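Long-range contacts in probable sulfate-binding lipoprotein SubI (PDB 6DDN), which probably binds sulfate outside the membrane as the solute-binding component of a sulfate import system: residues A104-F109 / L265-T270; F138-T143 / Y236-I241. One frame throughout, in Å; residues are numbered along the deposited sequence.

Interaction 1. Residues A104-F109 / L265-T270; sequences ADLVNF and LAVVAT
Val107 and Ala266 form the antiparallel hydrogen-bonded pair at the middle of this contact, where strand 106-108 meets the end of strand 257-267. The pairing belongs to the mixed sheet of a type II periplasmic binding protein fold: strand 106-108 has parallel strand 53-58 as its other neighbour, while residues 265-267 run against it at 167°. Val107 N gives a nearly straight bond to Ala266 O (2.8 Å), and Ala266 N returns one to Val107 O (2.9 Å). Two pairs further on, Val268 N reaches Asp105 O at 3.0 Å as the chain leaves the strand.

Leu106, Asn108, Leu265 and Val267 share one face. With CG anti to its backbone N (chi1 164°), Leu265 is laid along its own carbonyl side, across the neighbouring strand. Its CB sits near both Val107 O and Asn108 ND2, CG stays close to the same carbonyl oxygen, and CD1 at the tip comes within 3.2 Å of Val107 O while also touching Asn108 CB. This methyl then meets Leu106 CD2 at 4.0 Å, and Leu106 CD2 goes on to Val267 CG2, making a continuous apolar row. The amide of Asn108 is held at both ends by outside partners, OD1 by Trp66 NE1 and ND2 by Pro264 O.

The face carrying Val107 and Ala266 is covered by helix 113-120, whose Ile115 and Leu118 lie on Val107. Beyond the paired strands, Asp105 CB points away from segment 265-270, yet its OD1 bonds Ser271 OG, just past that segment, and OD2 bonds Thr55 N of strand 53-58. Val268 instead points inward: its CG1 approaches Ala104 O, and its CG2 touches both Ala104 CB (3.8 Å) and Val107 CG1 (3.9 Å).

Interaction 2. Residues F138-T143 / Y236-I241; sequences FGSVVT and YENEAI. With SO4 (sulfate ion), chain C.
Ser140 and Val141 receive residues 237-241, the start of helix 237-245, which cross residues 138-143 at 81°. The tight part is polar. Glu237 N bonds Val141 O at 3.0 Å, and Asn238 N makes a longer bond to Ser140 OG (3.3 Å, 141°), both of them bent. Ser140 OG is brought under the helix start because it stands anti to its own backbone N (chi1 -167°), and Asn238 OD1 presses on Ser140 CB at 3.1 Å.

Tyr236, the N-cap residue, ends strand 232-236 and pairs with Val142, their side chains diverging. In this type II binding-protein fold its ring is thereby directed to the bound sulfate, in what is probably the transport-ligand pocket: Tyr236 OH donates to sulfate O2 (2.8 Å), which lies at the ring edge, and also bonds Ser110 OG. Ala60 N, Ser175 OG, Ser177 N and Gly218 N bind the same ion.

The side where Glu237 runs is water-mediated. Its extended chain lies alongside Val141, pointing the same way, with CB 3.8 Å from Val141 CG2. A water bridges Ser140 OG and Glu237 OE1, accepting from the first (2.7 Å) and donating to the second (2.8 Å), an oxygen that also forms a salt bridge with Arg299. Packing is looser farther along the strand: Thr143 CG2 lies against Tyr236 O and Glu237 CA, with Ala240 CB only at 4.2 Å.

In the fold
From the N terminus, strand 53-58 comes first, and strand 106-108 is laid beside it as one side of interaction 1. The chain next enters strand 138-147, passes through several helices and returns through strand 232-236 into helix 237-245, closing the inner loop at interaction 2. Strand 257-267 follows: one part pairs with strand 138-147, and its end reaches strand 106-108, closing the outer loop. Interaction 2 is thus nested within interaction 1. Their centres lie about 22 Å apart, yet Asn108 and Phe138 touch, and strand 257-267 joins the two sheet regions, consistent with a hinge-crossing strand of this fold.

Interaction 1. Residues A104-F109 / L265-T270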
ATOM      1  N   ALA A 104      -7.851 -18.799   0.095  1.00 68.44           N
ATOM      2  CA  ALA A 104      -6.631 -18.044   0.327  1.00 61.15           C
ATOM      3  C   ALA A 104      -5.754 -18.822   1.291  1.00 65.59           C
ATOM      4  O   ALA A 104      -6.250 -19.401   2.261  1.00 72.82           O
ATOM      5  CB  ALA A 104      -6.928 -16.649   0.888  1.00 57.83           C
ATOM      6  N   ASP A 105      -4.455 -18.845   1.006  1.00 62.36           N
ATOM      7  CA  ASP A 105      -3.474 -19.369   1.941  1.00 62.47           C
ATOM      8  C   ASP A 105      -2.631 -18.277   2.580  1.00 60.32           C
ATOM      9  O   ASP A 105      -2.091 -18.491   3.670  1.00 57.69           O
ATOM     10  CB  ASP A 105      -2.558 -20.382   1.241  1.00 62.03           C
ATOM     11  CG  ASP A 105      -3.329 -21.551   0.647  1.00 65.64           C
ATOM     12  OD1 ASP A 105      -3.695 -22.477   1.402  1.00 69.31           O
ATOM     13  OD2 ASP A 105      -3.572 -21.544  -0.578  1.00 66.53           O
ATOM     14  N   LEU A 106      -2.521 -17.115   1.937  1.00 59.42           N
ATOM     15  CA  LEU A 106      -1.844 -15.958   2.498  1.00 55.81           C
ATOM     16  C   LEU A 106      -2.589 -14.700   2.088  1.00 55.47           C
ATOM     17  O   LEU A 106      -3.142 -14.617   0.988  1.00 54.61           O
ATOM     18  CB  LEU A 106      -0.389 -15.852   2.031  1.00 55.10           C
ATOM     19  CG  LEU A 106       0.613 -16.838   2.620  1.00 58.49           C
ATOM     20  CD1 LEU A 106       1.139 -17.755   1.532  1.00 61.97           C
ATOM     21  CD2 LEU A 106       1.746 -16.084   3.290  1.00 55.74           C
ATOM     22  N   VAL A 107      -2.591 -13.717   2.982  1.00 52.68           N
ATOM     23  CA  VAL A 107      -3.178 -12.414   2.713  1.00 47.91           C
ATOM     24  C   VAL A 107      -2.073 -11.373   2.766  1.00 47.73           C
ATOM     25  O   VAL A 107      -1.167 -11.458   3.601  1.00 50.38           O
ATOM     26  CB  VAL A 107      -4.303 -12.069   3.709  1.00 49.46           C
ATOM     27  CG1 VAL A 107      -5.584 -12.741   3.277  1.00 51.99           C
ATOM     28  CG2 VAL A 107      -3.918 -12.490   5.119  1.00 54.16           C
ATOM     29  N   ASN A 108      -2.141 -10.405   1.855  1.00 47.99           N
ATOM     30  CA  ASN A 108      -1.220  -9.269   1.832  1.00 48.71           C
ATOM     31  C   ASN A 108      -2.045  -8.064   1.396  1.00 48.30           C
ATOM     32  O   ASN A 108      -2.322  -7.894   0.206  1.00 45.38           O
ATOM     33  CB  ASN A 108      -0.044  -9.514   0.897  1.00 47.40           C
ATOM     34  CG  ASN A 108       0.804  -8.274   0.693  1.00 48.55           C
ATOM     35  OD1 ASN A 108       1.098  -7.885  -0.437  1.00 49.79           O
ATOM     36  ND2 ASN A 108       1.201  -7.644   1.791  1.00 48.48           N
ATOM     37  N   PHE A 109      -2.441  -7.237   2.354  1.00 49.52           N
ATOM     38  CA  PHE A 109      -3.396  -6.173   2.098  1.00 49.34           C
ATOM     39  C   PHE A 109      -2.736  -4.809   2.240  1.00 51.39           C
ATOM     40  O   PHE A 109      -1.626  -4.671   2.758  1.00 54.13           O
ATOM     41  CB  PHE A 109      -4.602  -6.307   3.033  1.00 49.73           C
ATOM     42  CG  PHE A 109      -5.462  -7.497   2.728  1.00 51.53           C
ATOM     43  CD1 PHE A 109      -5.622  -7.927   1.420  1.00 52.95           C
ATOM     44  CD2 PHE A 109      -6.095  -8.197   3.741  1.00 56.61           C
ATOM     45  CE1 PHE A 109      -6.408  -9.026   1.124  1.00 53.52           C
ATOM     46  CE2 PHE A 109      -6.884  -9.298   3.452  1.00 58.55           C
ATOM     47  CZ  PHE A 109      -7.039  -9.713   2.141  1.00 55.32           C
ATOM     48  N   LEU A 265       1.117  -8.521   5.973  1.00 47.31           N
ATOM     49  CA  LEU A 265       1.060  -9.854   5.393  1.00 47.87           C
ATOM     50  C   LEU A 265       0.828 -10.857   6.512  1.00 48.43           C
ATOM     51  O   LEU A 265       1.448 -10.764   7.574  1.00 49.73           O
ATOM     52  CB  LEU A 265       2.352 -10.198   4.640  1.00 48.03           C
ATOM     53  CG  LEU A 265       2.612 -11.666   4.292  1.00 42.94           C
ATOM     54  CD1 LEU A 265       1.904 -12.060   3.004  1.00 44.98           C
ATOM     55  CD2 LEU A 265       4.108 -11.929   4.187  1.00 37.49           C
ATOM     56  N   ALA A 266      -0.063 -11.814   6.272  1.00 51.11           N
ATOM     57  CA  ALA A 266      -0.383 -12.814   7.278  1.00 51.42           C
ATOM     58  C   ALA A 266      -0.760 -14.119   6.595  1.00 56.08           C
ATOM     59  O   ALA A 266      -1.259 -14.127   5.466  1.00 60.00           O
ATOM     60  CB  ALA A 266      -1.521 -12.349   8.193  1.00 53.28           C
ATOM     61  N   VAL A 267      -0.512 -15.219   7.291  1.00 58.56           N
ATOM     62  CA  VAL A 267      -0.933 -16.533   6.823  1.00 56.91           C
ATOM     63  C   VAL A 267      -2.407 -16.720   7.157  1.00 57.10           C
ATOM     64  O   VAL A 267      -2.869 -16.334   8.237  1.00 60.72           O
ATOM     65  CB  VAL A 267      -0.059 -17.631   7.457  1.00 60.13           C
ATOM     66  CG1 VAL A 267      -0.794 -18.960   7.494  1.00 59.59           C
ATOM     67  CG2 VAL A 267       1.253 -17.765   6.700  1.00 62.73           C
ATOM     68  N   VAL A 268      -3.157 -17.294   6.221  1.00 53.86           N
ATOM     69  CA  VAL A 268      -4.571 -17.575   6.446  1.00 55.89           C
ATOM     70  C   VAL A 268      -4.682 -18.819   7.318  1.00 56.72           C
ATOM     71  O   VAL A 268      -4.153 -19.881   6.973  1.00 53.81           O
ATOM     72  CB  VAL A 268      -5.319 -17.755   5.119  1.00 53.41           C
ATOM     73  CG1 VAL A 268      -6.609 -18.532   5.337  1.00 59.17           C
ATOM     74  CG2 VAL A 268      -5.606 -16.404   4.489  1.00 52.44           C
ATOM     75  N   ALA A 269      -5.372 -18.689   8.454  1.00 62.07           N
ATOM     76  CA  ALA A 269      -5.452 -19.793   9.405  1.00 67.05           C
ATOM     77  C   ALA A 269      -6.236 -20.973   8.847  1.00 69.19           C
ATOM     78  O   ALA A 269      -5.908 -22.126   9.144  1.00 71.70           O
ATOM     79  CB  ALA A 269      -6.075 -19.311  10.714  1.00 68.04           C
ATOM     80  N   THR A 270      -7.262 -20.713   8.039  1.00 73.60           N
ATOM     81  CA  THR A 270      -8.116 -21.769   7.508  1.00 76.71           C
ATOM     82  C   THR A 270      -7.502 -22.498   6.319  1.00 75.18           C
ATOM     83  O   THR A 270      -8.221 -23.214   5.615  1.00 79.77           O
ATOM     84  CB  THR A 270      -9.473 -21.188   7.105  1.00 83.72           C
ATOM     85  OG1 THR A 270      -9.292 -20.236   6.050  1.00 84.02           O
ATOM     86  CG2 THR A 270     -10.115 -20.498   8.288  1.00 89.74           C
TER

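Interaction 2. Residues F138-T143 / Y236-I241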
ATOM      1  N   PHE A 138       7.188  -5.046   4.182  1.00 45.62           N
ATOM      2  CA  PHE A 138       7.600  -3.937   3.333  1.00 44.01           C
ATOM      3  C   PHE A 138       6.560  -2.830   3.451  1.00 44.70           C
ATOM      4  O   PHE A 138       5.554  -2.965   4.151  1.00 48.52           O
ATOM      5  CB  PHE A 138       7.787  -4.385   1.877  1.00 40.24           C
ATOM      6  CG  PHE A 138       6.544  -4.953   1.246  1.00 42.05           C
ATOM      7  CD1 PHE A 138       5.583  -4.121   0.688  1.00 47.71           C
ATOM      8  CD2 PHE A 138       6.344  -6.321   1.196  1.00 40.22           C
ATOM      9  CE1 PHE A 138       4.440  -4.645   0.105  1.00 46.47           C
ATOM     10  CE2 PHE A 138       5.206  -6.850   0.616  1.00 39.77           C
ATOM     11  CZ  PHE A 138       4.254  -6.012   0.068  1.00 43.79           C
ATOM     12  N   GLY A 139       6.815  -1.736   2.751  1.00 41.66           N
ATOM     13  CA  GLY A 139       5.892  -0.626   2.747  1.00 38.76           C
ATOM     14  C   GLY A 139       6.255   0.373   1.674  1.00 38.10           C
ATOM     15  O   GLY A 139       6.969   0.055   0.723  1.00 42.53           O
ATOM     16  N   SER A 140       5.763   1.593   1.843  1.00 36.49           N
ATOM     17  CA  SER A 140       6.001   2.650   0.869  1.00 46.56           C
ATOM     18  C   SER A 140       5.705   3.990   1.530  1.00 49.99           C
ATOM     19  O   SER A 140       5.579   4.082   2.755  1.00 53.65           O
ATOM     20  CB  SER A 140       5.149   2.435  -0.387  1.00 46.83           C
ATOM     21  OG  SER A 140       5.574   3.271  -1.448  1.00 46.84           O
ATOM     22  N   VAL A 141       5.604   5.036   0.713  1.00 47.02           N
ATOM     23  CA  VAL A 141       5.167   6.350   1.162  1.00 44.01           C
ATOM     24  C   VAL A 141       4.164   6.887   0.154  1.00 42.89           C
ATOM     25  O   VAL A 141       4.168   6.508  -1.021  1.00 40.80           O
ATOM     26  CB  VAL A 141       6.341   7.341   1.328  1.00 38.28           C
ATOM     27  CG1 VAL A 141       7.242   6.918   2.470  1.00 36.78           C
ATOM     28  CG2 VAL A 141       7.127   7.449   0.031  1.00 36.65           C
ATOM     29  N   VAL A 142       3.294   7.779   0.624  1.00 43.03           N
ATOM     30  CA  VAL A 142       2.358   8.442  -0.270  1.00 44.01           C
ATOM     31  C   VAL A 142       3.116   9.426  -1.150  1.00 44.96           C
ATOM     32  O   VAL A 142       3.976  10.180  -0.674  1.00 41.78           O
ATOM     33  CB  VAL A 142       1.254   9.141   0.541  1.00 44.31           C
ATOM     34  CG1 VAL A 142       0.309   9.879  -0.379  1.00 40.33           C
ATOM     35  CG2 VAL A 142       0.499   8.127   1.386  1.00 48.61           C
ATOM     36  N   THR A 143       2.807   9.421  -2.444  1.00 46.26           N
ATOM     37  CA  THR A 143       3.483  10.283  -3.399  1.00 44.99           C
ATOM     38  C   THR A 143       2.477  10.822  -4.406  1.00 44.77           C
ATOM     39  O   THR A 143       1.377  10.286  -4.565  1.00 43.62           O
ATOM     40  CB  THR A 143       4.610   9.538  -4.127  1.00 46.50           C
ATOM     41  OG1 THR A 143       5.353  10.458  -4.936  1.00 53.34           O
ATOM     42  CG2 THR A 143       4.036   8.442  -5.009  1.00 43.26           C
ATOM     43  N   TYR A 236       0.861   4.992  -4.210  1.00 50.91           N
ATOM     44  CA  TYR A 236       2.061   4.477  -3.570  1.00 49.52           C
ATOM     45  C   TYR A 236       3.295   4.889  -4.364  1.00 45.33           C
ATOM     46  O   TYR A 236       3.251   5.051  -5.585  1.00 43.91           O
ATOM     47  CB  TYR A 236       2.033   2.948  -3.472  1.00 51.66           C
ATOM     48  CG  TYR A 236       0.766   2.318  -2.934  1.00 56.32           C
ATOM     49  CD1 TYR A 236      -0.354   2.165  -3.739  1.00 58.05           C
ATOM     50  CD2 TYR A 236       0.710   1.833  -1.635  1.00 60.20           C
ATOM     51  CE1 TYR A 236      -1.505   1.573  -3.255  1.00 62.77           C
ATOM     52  CE2 TYR A 236      -0.437   1.239  -1.142  1.00 67.53           C
ATOM     53  CZ  TYR A 236      -1.540   1.112  -1.957  1.00 65.95           C
ATOM     54  OH  TYR A 236      -2.683   0.520  -1.471  1.00 71.22           O
ATOM     55  N   GLU A 237       4.410   5.047  -3.653  1.00 48.33           N
ATOM     56  CA  GLU A 237       5.683   5.258  -4.332  1.00 47.66           C
ATOM     57  C   GLU A 237       6.072   4.043  -5.163  1.00 46.99           C
ATOM     58  O   GLU A 237       6.685   4.187  -6.226  1.00 47.16           O
ATOM     59  CB  GLU A 237       6.769   5.583  -3.306  1.00 54.69           C
ATOM     60  CG  GLU A 237       8.097   6.015  -3.893  1.00 53.06           C
ATOM     61  CD  GLU A 237       9.226   5.909  -2.886  1.00 56.46           C
ATOM     62  OE1 GLU A 237       9.218   4.952  -2.081  1.00 56.85           O
ATOM     63  OE2 GLU A 237      10.118   6.782  -2.896  1.00 57.67           O
ATOM     64  N   ASN A 238       5.721   2.840  -4.702  1.00 46.55           N
ATOM     65  CA  ASN A 238       6.009   1.648  -5.491  1.00 46.70           C
ATOM     66  C   ASN A 238       5.184   1.623  -6.770  1.00 45.03           C
ATOM     67  O   ASN A 238       5.666   1.176  -7.817  1.00 45.42           O
ATOM     68  CB  ASN A 238       5.759   0.388  -4.662  1.00 48.18           C
ATOM     69  CG  ASN A 238       4.393   0.380  -4.002  1.00 50.27           C
ATOM     70  OD1 ASN A 238       4.266   0.660  -2.812  1.00 52.04           O
ATOM     71  ND2 ASN A 238       3.364   0.035  -4.769  1.00 51.49           N
ATOM     72  N   GLU A 239       3.942   2.108  -6.707  1.00 48.87           N
ATOM     73  CA  GLU A 239       3.097   2.113  -7.894  1.00 53.86           C
ATOM     74  C   GLU A 239       3.574   3.146  -8.905  1.00 57.95           C
ATOM     75  O   GLU A 239       3.494   2.917 -10.118  1.00 64.39           O
ATOM     76  CB  GLU A 239       1.640   2.365  -7.504  1.00 54.60           C
ATOM     77  CG  GLU A 239       0.678   2.452  -8.685  1.00 56.35           C
ATOM     78  CD  GLU A 239       0.237   1.093  -9.204  1.00 57.19           C
ATOM     79  OE1 GLU A 239      -0.894   0.999  -9.726  1.00 58.68           O
ATOM     80  OE2 GLU A 239       1.015   0.119  -9.098  1.00 54.04           O
ATOM     81  N   ALA A 240       4.078   4.286  -8.429  1.00 55.87           N
ATOM     82  CA  ALA A 240       4.659   5.266  -9.341  1.00 51.82           C
ATOM     83  C   ALA A 240       5.908   4.709 -10.011  1.00 49.73           C
ATOM     84  O   ALA A 240       6.106   4.885 -11.220  1.00 50.22           O
ATOM     85  CB  ALA A 240       4.981   6.558  -8.591  1.00 50.39           C
ATOM     86  N   ILE A 241       6.757   4.027  -9.239  1.00 47.21           N
ATOM     87  CA  ILE A 241       7.966   3.427  -9.796  1.00 46.11           C
ATOM     88  C   ILE A 241       7.607   2.370 -10.831  1.00 45.06           C
ATOM     89  O   ILE A 241       8.219   2.297 -11.904  1.00 49.30           O
ATOM     90  CB  ILE A 241       8.838   2.846  -8.667  1.00 46.51           C
ATOM     91  CG1 ILE A 241       9.435   3.973  -7.822  1.00 48.84           C
ATOM     92  CG2 ILE A 241       9.937   1.966  -9.234  1.00 47.89           C
ATOM     93  CD1 ILE A 241      10.047   3.501  -6.526  1.00 49.28           C
TER
HETATM   94  S   SO4 C 401      -5.548  -0.876  -3.000  1.00 49.61           S
HETATM   95  O1  SO4 C 401      -5.824  -2.305  -3.119  1.00 48.23           O
HETATM   96  O2  SO4 C 401      -4.209  -0.599  -3.513  1.00 48.53           O
HETATM   97  O3  SO4 C 401      -6.526  -0.115  -3.772  1.00 48.17           O
HETATM   98  O4  SO4 C 401      -5.631  -0.484  -1.598  1.00 48.78           O
HETATM   99  O   HOH W   1       8.081   2.384  -2.131  1.00 37.21           O